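Local structure of demethylmenaquinone Methyltransferase (Thermus thermophilus, 1J3L) at residues 97-100 with 101-105; 79-83 with 84-88; 6-9 with 10-14. The protein is a member of the RraA-like family, with a mixed alpha/beta fold, and assembles as three chains. All blocks are in the same frame, centred on the assembly; numbering follows the deposited sequence.

Contact 1. Residues 97-100 with 101-105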
# COMPACT_ATOMS: atom_id res chain seq x y z
N ASP A 97 4.98 17.20 -0.11
CA ASP A 97 6.41 17.52 -0.31
C ASP A 97 7.23 16.30 0.09
O ASP A 97 8.29 16.41 0.70
CB ASP A 97 6.89 18.70 0.55
CG ASP A 97 6.04 19.95 0.37
OD1 ASP A 97 5.41 20.13 -0.69
OD2 ASP A 97 6.03 20.76 1.31
N THR A 98 6.73 15.13 -0.26
CA THR A 98 7.42 13.89 0.06
C THR A 98 8.94 13.94 -0.16
O THR A 98 9.69 13.44 0.67
CB THR A 98 6.82 12.71 -0.72
OG1 THR A 98 6.64 13.09 -2.09
CG2 THR A 98 5.47 12.34 -0.16
N GLU A 99 9.39 14.53 -1.27
CA GLU A 99 10.84 14.59 -1.50
C GLU A 99 11.53 15.34 -0.36
O GLU A 99 12.62 14.96 0.07
CB GLU A 99 11.18 15.28 -2.83
CG GLU A 99 12.66 15.08 -3.23
CD GLU A 99 13.11 15.91 -4.42
OE1 GLU A 99 12.36 16.01 -5.42
OE2 GLU A 99 14.24 16.45 -4.36
N GLU A 100 10.90 16.40 0.15
CA GLU A 100 11.48 17.15 1.26
C GLU A 100 11.35 16.43 2.61
O GLU A 100 12.26 16.49 3.44
CB GLU A 100 10.85 18.54 1.35
CG GLU A 100 11.25 19.50 0.23
CD GLU A 100 10.42 20.77 0.24
OE1 GLU A 100 10.17 21.31 1.34
OE2 GLU A 100 10.02 21.24 -0.85
N LEU A 101 10.23 15.74 2.84
CA LEU A 101 10.03 15.04 4.10
C LEU A 101 11.11 13.99 4.33
O LEU A 101 11.61 13.84 5.45
CB LEU A 101 8.64 14.38 4.13
CG LEU A 101 7.41 15.28 3.96
CD1 LEU A 101 6.16 14.43 4.08
CD2 LEU A 101 7.38 16.40 5.02
N ARG A 102 11.46 13.28 3.26
CA ARG A 102 12.45 12.20 3.30
C ARG A 102 13.82 12.65 3.80
O ARG A 102 14.58 11.86 4.36
CB ARG A 102 12.62 11.61 1.90
CG ARG A 102 13.49 10.37 1.85
CD ARG A 102 12.71 9.14 2.32
NE ARG A 102 13.55 7.95 2.38
CZ ARG A 102 14.56 7.79 3.23
NH1 ARG A 102 14.85 8.75 4.11
NH2 ARG A 102 15.28 6.68 3.21
N GLU A 103 14.12 13.93 3.61
CA GLU A 103 15.40 14.50 4.01
C GLU A 103 15.49 15.03 5.44
O GLU A 103 16.56 15.48 5.85
CB GLU A 103 15.77 15.62 3.02
CG GLU A 103 16.16 15.07 1.66
CD GLU A 103 16.35 16.14 0.62
OE1 GLU A 103 17.02 17.15 0.90
OE2 GLU A 103 15.82 15.95 -0.50
N VAL A 104 14.38 15.00 6.17
CA VAL A 104 14.37 15.48 7.56
C VAL A 104 14.58 14.29 8.48
O VAL A 104 13.84 13.30 8.41
CB VAL A 104 13.02 16.17 7.89
CG1 VAL A 104 13.07 16.78 9.29
CG2 VAL A 104 12.71 17.24 6.85
N PRO A 105 15.59 14.36 9.36
CA PRO A 105 15.87 13.25 10.28
C PRO A 105 14.94 13.09 11.47
O PRO A 105 15.35 13.19 12.62
CB PRO A 105 17.32 13.51 10.70
CG PRO A 105 17.41 15.01 10.69
CD PRO A 105 16.63 15.41 9.44

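Contact 2. Residues 79-83 with 84-88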
# COMPACT_ATOMS: atom_id res chain seq x y z
N ARG A 79 10.49 20.27 8.86
CA ARG A 79 11.74 20.87 9.29
C ARG A 79 11.55 21.59 10.62
O ARG A 79 12.42 21.55 11.46
CB ARG A 79 12.25 21.86 8.23
CG ARG A 79 12.66 21.21 6.92
CD ARG A 79 13.27 22.21 5.90
NE ARG A 79 12.30 23.09 5.24
CZ ARG A 79 11.61 22.78 4.14
NH1 ARG A 79 11.80 21.60 3.57
NH2 ARG A 79 10.72 23.63 3.63
N ARG A 80 10.41 22.25 10.80
CA ARG A 80 10.17 22.95 12.05
C ARG A 80 10.12 21.95 13.22
O ARG A 80 10.78 22.15 14.24
CB ARG A 80 8.86 23.75 11.98
CG ARG A 80 8.80 24.87 12.99
CD ARG A 80 10.01 25.79 12.89
NE ARG A 80 10.14 26.59 14.10
CZ ARG A 80 11.30 26.99 14.62
NH1 ARG A 80 12.44 26.68 14.03
NH2 ARG A 80 11.31 27.68 15.75
N ALA A 81 9.37 20.86 13.04
CA ALA A 81 9.24 19.82 14.06
C ALA A 81 10.61 19.32 14.47
O ALA A 81 10.87 19.08 15.66
CB ALA A 81 8.39 18.66 13.53
N TRP A 82 11.48 19.15 13.48
CA TRP A 82 12.83 18.68 13.74
C TRP A 82 13.65 19.70 14.52
O TRP A 82 14.36 19.33 15.46
CB TRP A 82 13.53 18.37 12.42
CG TRP A 82 14.96 17.98 12.59
CD1 TRP A 82 15.44 16.93 13.32
CD2 TRP A 82 16.09 18.60 11.98
NE1 TRP A 82 16.80 16.86 13.20
CE2 TRP A 82 17.23 17.87 12.38
CE3 TRP A 82 16.25 19.70 11.13
CZ2 TRP A 82 18.52 18.21 11.97
CZ3 TRP A 82 17.54 20.04 10.71
CH2 TRP A 82 18.65 19.29 11.13
N GLU A 83 13.58 20.97 14.13
CA GLU A 83 14.33 22.03 14.82
C GLU A 83 13.86 22.14 16.27
O GLU A 83 14.62 22.51 17.15
CB GLU A 83 14.14 23.39 14.12
CG GLU A 83 14.53 23.41 12.63
CD GLU A 83 14.30 24.76 11.95
OE1 GLU A 83 13.21 25.35 12.12
OE2 GLU A 83 15.21 25.22 11.22
N LYS A 84 12.59 21.82 16.52
CA LYS A 84 12.03 21.89 17.86
C LYS A 84 12.27 20.61 18.67
O LYS A 84 11.81 20.48 19.80
CB LYS A 84 10.54 22.20 17.79
CG LYS A 84 10.23 23.68 17.60
CD LYS A 84 10.69 24.47 18.81
CE LYS A 84 10.46 25.95 18.66
NZ LYS A 84 10.84 26.65 19.90
N GLY A 85 12.98 19.65 18.06
CA GLY A 85 13.31 18.41 18.75
C GLY A 85 12.35 17.24 18.71
O GLY A 85 12.60 16.20 19.31
N TRP A 86 11.23 17.39 18.01
CA TRP A 86 10.28 16.31 17.94
C TRP A 86 10.96 15.03 17.45
O TRP A 86 11.80 15.06 16.55
CB TRP A 86 9.12 16.68 17.01
CG TRP A 86 8.29 17.76 17.57
CD1 TRP A 86 8.56 19.10 17.55
CD2 TRP A 86 7.11 17.60 18.38
NE1 TRP A 86 7.64 19.78 18.30
CE2 TRP A 86 6.74 18.89 18.82
CE3 TRP A 86 6.35 16.50 18.77
CZ2 TRP A 86 5.63 19.10 19.64
CZ3 TRP A 86 5.25 16.71 19.59
CH2 TRP A 86 4.90 18.01 20.01
N ALA A 87 10.59 13.91 18.05
CA ALA A 87 11.15 12.62 17.66
C ALA A 87 10.43 12.12 16.42
O ALA A 87 11.01 11.41 15.59
CB ALA A 87 11.01 11.62 18.79
N GLY A 88 9.16 12.49 16.29
CA GLY A 88 8.39 12.06 15.14
C GLY A 88 6.95 12.57 15.13
O GLY A 88 6.44 13.09 16.11

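Contact 3. Residues 6-9 with 10-14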
# COMPACT_ATOMS: atom_id res chain seq x y z
N THR A 6 7.61 -5.26 18.41
CA THR A 6 7.27 -6.65 18.64
C THR A 6 7.68 -7.12 20.05
O THR A 6 6.83 -7.50 20.85
CB THR A 6 7.90 -7.54 17.54
OG1 THR A 6 9.31 -7.30 17.45
CG2 THR A 6 7.26 -7.24 16.20
N ASP A 7 8.97 -7.09 20.35
CA ASP A 7 9.44 -7.53 21.67
C ASP A 7 8.61 -6.92 22.78
O ASP A 7 8.06 -7.63 23.62
CB ASP A 7 10.90 -7.14 21.91
CG ASP A 7 11.82 -7.63 20.81
OD1 ASP A 7 11.48 -8.64 20.17
OD2 ASP A 7 12.88 -7.00 20.61
N LEU A 8 8.55 -5.60 22.79
CA LEU A 8 7.81 -4.88 23.81
C LEU A 8 6.33 -5.23 23.81
O LEU A 8 5.66 -5.08 24.82
CB LEU A 8 8.03 -3.37 23.64
CG LEU A 8 9.48 -2.99 23.97
CD1 LEU A 8 9.69 -1.51 23.79
CD2 LEU A 8 9.80 -3.39 25.41
N SER A 9 5.83 -5.71 22.68
CA SER A 9 4.42 -6.10 22.64
C SER A 9 4.26 -7.37 23.46
O SER A 9 3.25 -7.56 24.14
CB SER A 9 3.96 -6.35 21.20
OG SER A 9 2.59 -6.69 21.18
N ASP A 10 5.27 -8.24 23.41
CA ASP A 10 5.24 -9.49 24.17
C ASP A 10 5.31 -9.18 25.67
O ASP A 10 4.52 -9.68 26.46
CB ASP A 10 6.41 -10.40 23.77
CG ASP A 10 6.47 -10.66 22.28
OD1 ASP A 10 5.41 -10.66 21.62
OD2 ASP A 10 7.59 -10.90 21.76
N LEU A 11 6.27 -8.32 26.04
CA LEU A 11 6.46 -7.91 27.43
C LEU A 11 5.27 -7.12 27.98
O LEU A 11 4.98 -7.18 29.17
CB LEU A 11 7.72 -7.05 27.58
CG LEU A 11 9.06 -7.54 27.01
CD1 LEU A 11 10.15 -6.56 27.40
CD2 LEU A 11 9.39 -8.93 27.54
N TYR A 12 4.58 -6.39 27.11
CA TYR A 12 3.42 -5.59 27.53
C TYR A 12 2.13 -5.93 26.79
O TYR A 12 1.77 -5.27 25.82
CB TYR A 12 3.70 -4.10 27.34
CG TYR A 12 4.85 -3.56 28.15
CD1 TYR A 12 6.17 -3.81 27.78
CD2 TYR A 12 4.62 -2.80 29.30
CE1 TYR A 12 7.23 -3.32 28.52
CE2 TYR A 12 5.68 -2.30 30.05
CZ TYR A 12 6.98 -2.57 29.65
OH TYR A 12 8.04 -2.08 30.38
N PRO A 13 1.43 -6.98 27.24
CA PRO A 13 0.18 -7.37 26.59
C PRO A 13 -0.95 -6.35 26.73
O PRO A 13 -1.96 -6.44 26.04
CB PRO A 13 -0.16 -8.70 27.26
CG PRO A 13 1.20 -9.26 27.59
CD PRO A 13 1.91 -8.05 28.14
N GLU A 14 -0.77 -5.37 27.62
CA GLU A 14 -1.80 -4.36 27.82
C GLU A 14 -1.64 -3.22 26.83
O GLU A 14 -2.54 -2.39 26.65
CB GLU A 14 -1.76 -3.80 29.26
CG GLU A 14 -0.62 -2.82 29.51
CD GLU A 14 0.66 -3.49 29.96
OE1 GLU A 14 0.99 -4.59 29.45
OE2 GLU A 14 1.35 -2.90 30.82
O HOH W 1 9.32 -10.09 20.05
O HOH W 2 2.63 -9.50 21.40

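Contact 1. Residues 97-100 with 101-105
L101 N donates to D97 O at 3.0 Å, and R102 N to T98 O at 3.1 Å. Both bonds are fairly straight, with N-H...O angles of 157° and 163°. They are the i to i+4 bonds of the short helix 98-101, with D97 at its N-cap position. The next bond is different. E103 N reaches E100 O at 3.2 Å and comes in above the carbonyl plane, as the helix gives way to a type I turn from L101 to V104.

Two aliphatic branches rest on backbone oxygens. L101 CG sits 3.6 Å from D97 O. V104 CG2 lies 3.5 Å from E100 O, which therefore has E103 N and a methyl group as neighbours. With CG1 anti to the V104 backbone N (chi1 -175°), CG2 is the methyl that faces E100 O. L101 also packs on A78 and F25.

Three acidic side chains find partners outside the turn. D97 OD2 accepts from G75 N, E100 OE1 makes a salt bridge with R79 NH1, and E99 OE1 makes one with R30 of the second subunit. E99 OE2 and E103 OE2 are 4.2 Å apart, one turn along the same side. The E99-E103 pair would be expected to disfavour two full charges, and R30 of the second subunit probably offsets part of that cost.

Contact 2. Residues 79-83 with 84-88
A81 O takes two bonds from the chain that leaves the helix. W86 N donates to it at 2.9 Å, and K84 N adds a weak bond at 3.3 Å. K84 N has its main acceptor in R80 O, at 2.9 Å. G85 N turns to W82 O at 3.0 Å. R80 O, A81 O and W82 O thus find donors although the helix has ended.

The W86 ring presents its edge to the same A81 O. Its CD1 lies 3.0 Å from that oxygen, which is near the ring plane. CD1 is also 4.0 Å from A81 CB. The side chain folds back to the helix with CG beside the W86 backbone N (chi1 -68°). At the ring nitrogen, NE1 has weak bonds to L51 O and E53 O, and the ring packs on Q58 and L60 of strand 58-63.

The charged side chains form a separate group. R80 NH1 and E83 OE1 form a salt bridge, with the carboxylate at the edge of the guanidinium and in its plane. The 2.5 Å between R80 NH1 and E83 OE1 is shorter than expected, and its exact length is doubtful. R80 NE pairs with E52. K84 brings its CE to 3.5 Å from R80 NH2, its chain bent at chi2 (-65°). The two cationic ends are close, but K84 NZ has its own salt bridge to E54, so each has an acidic partner.

G85 leaves helical angles with positive phi (88°). Together with the bonds W86 N to A81 O and G85 N to W82 O, this makes a Schellman motif, closing helix 75-83 just before parallel strand 88-92.

Contact 3. Residues 6-9 with 10-14
The end of helix 5-11 is held by D10 N to T6 O at 3.1 Å, L11 N to D7 O at 3.1 Å and Y12 N to L8 O at 2.9 Å.

L8 CD2 touches L11 CD1 at 3.8 Å and Y12 CE1 at 4.0 Å. The L8 and Y12 side chains run side by side in the same direction. The Y12 ring turns its edge to L8 O. This oxygen lies near the ring plane, 3.3 Å from Y12 CD1. Both side chains pack on P157, and Y12 OH bonds to S158 N and to the terminal carboxylate of G164.

The polar side is bridged by water. One water donates to D7 OD1 and D10 OD2, both at 2.6 Å, and links the two carboxylates. A second water donates to D10 OD1 and bonds to S9 OG. The chi1 of S9 (-178°) turns OG toward this water. D10 OD1 also forms a salt bridge with R96 of the third subunit.

The result is an amphipathic helix C-terminus, with its apolar side on strand 149-153 and its polar side at a subunit interface.

From the N terminus, contact 3 comes first, at the end of helix 5-11. Contact 2 follows at the end of helix 75-83 and contact 1 on helix 98-101. Each is a turn within one continuous run of chain, so they lie in series; none nests or crosses. Contacts 1 and 2 touch directly: E100 OE1 and R79 NH1 form a salt bridge of 2.8 Å, and V104 and P105 pack on W82. This joins the approaches to the neighbouring parallel strands 88-92 and 107-110. Contact 3 is remote, its centre about 31 Å from that of contact 1. Contacts 1 and 3 both reach other subunits.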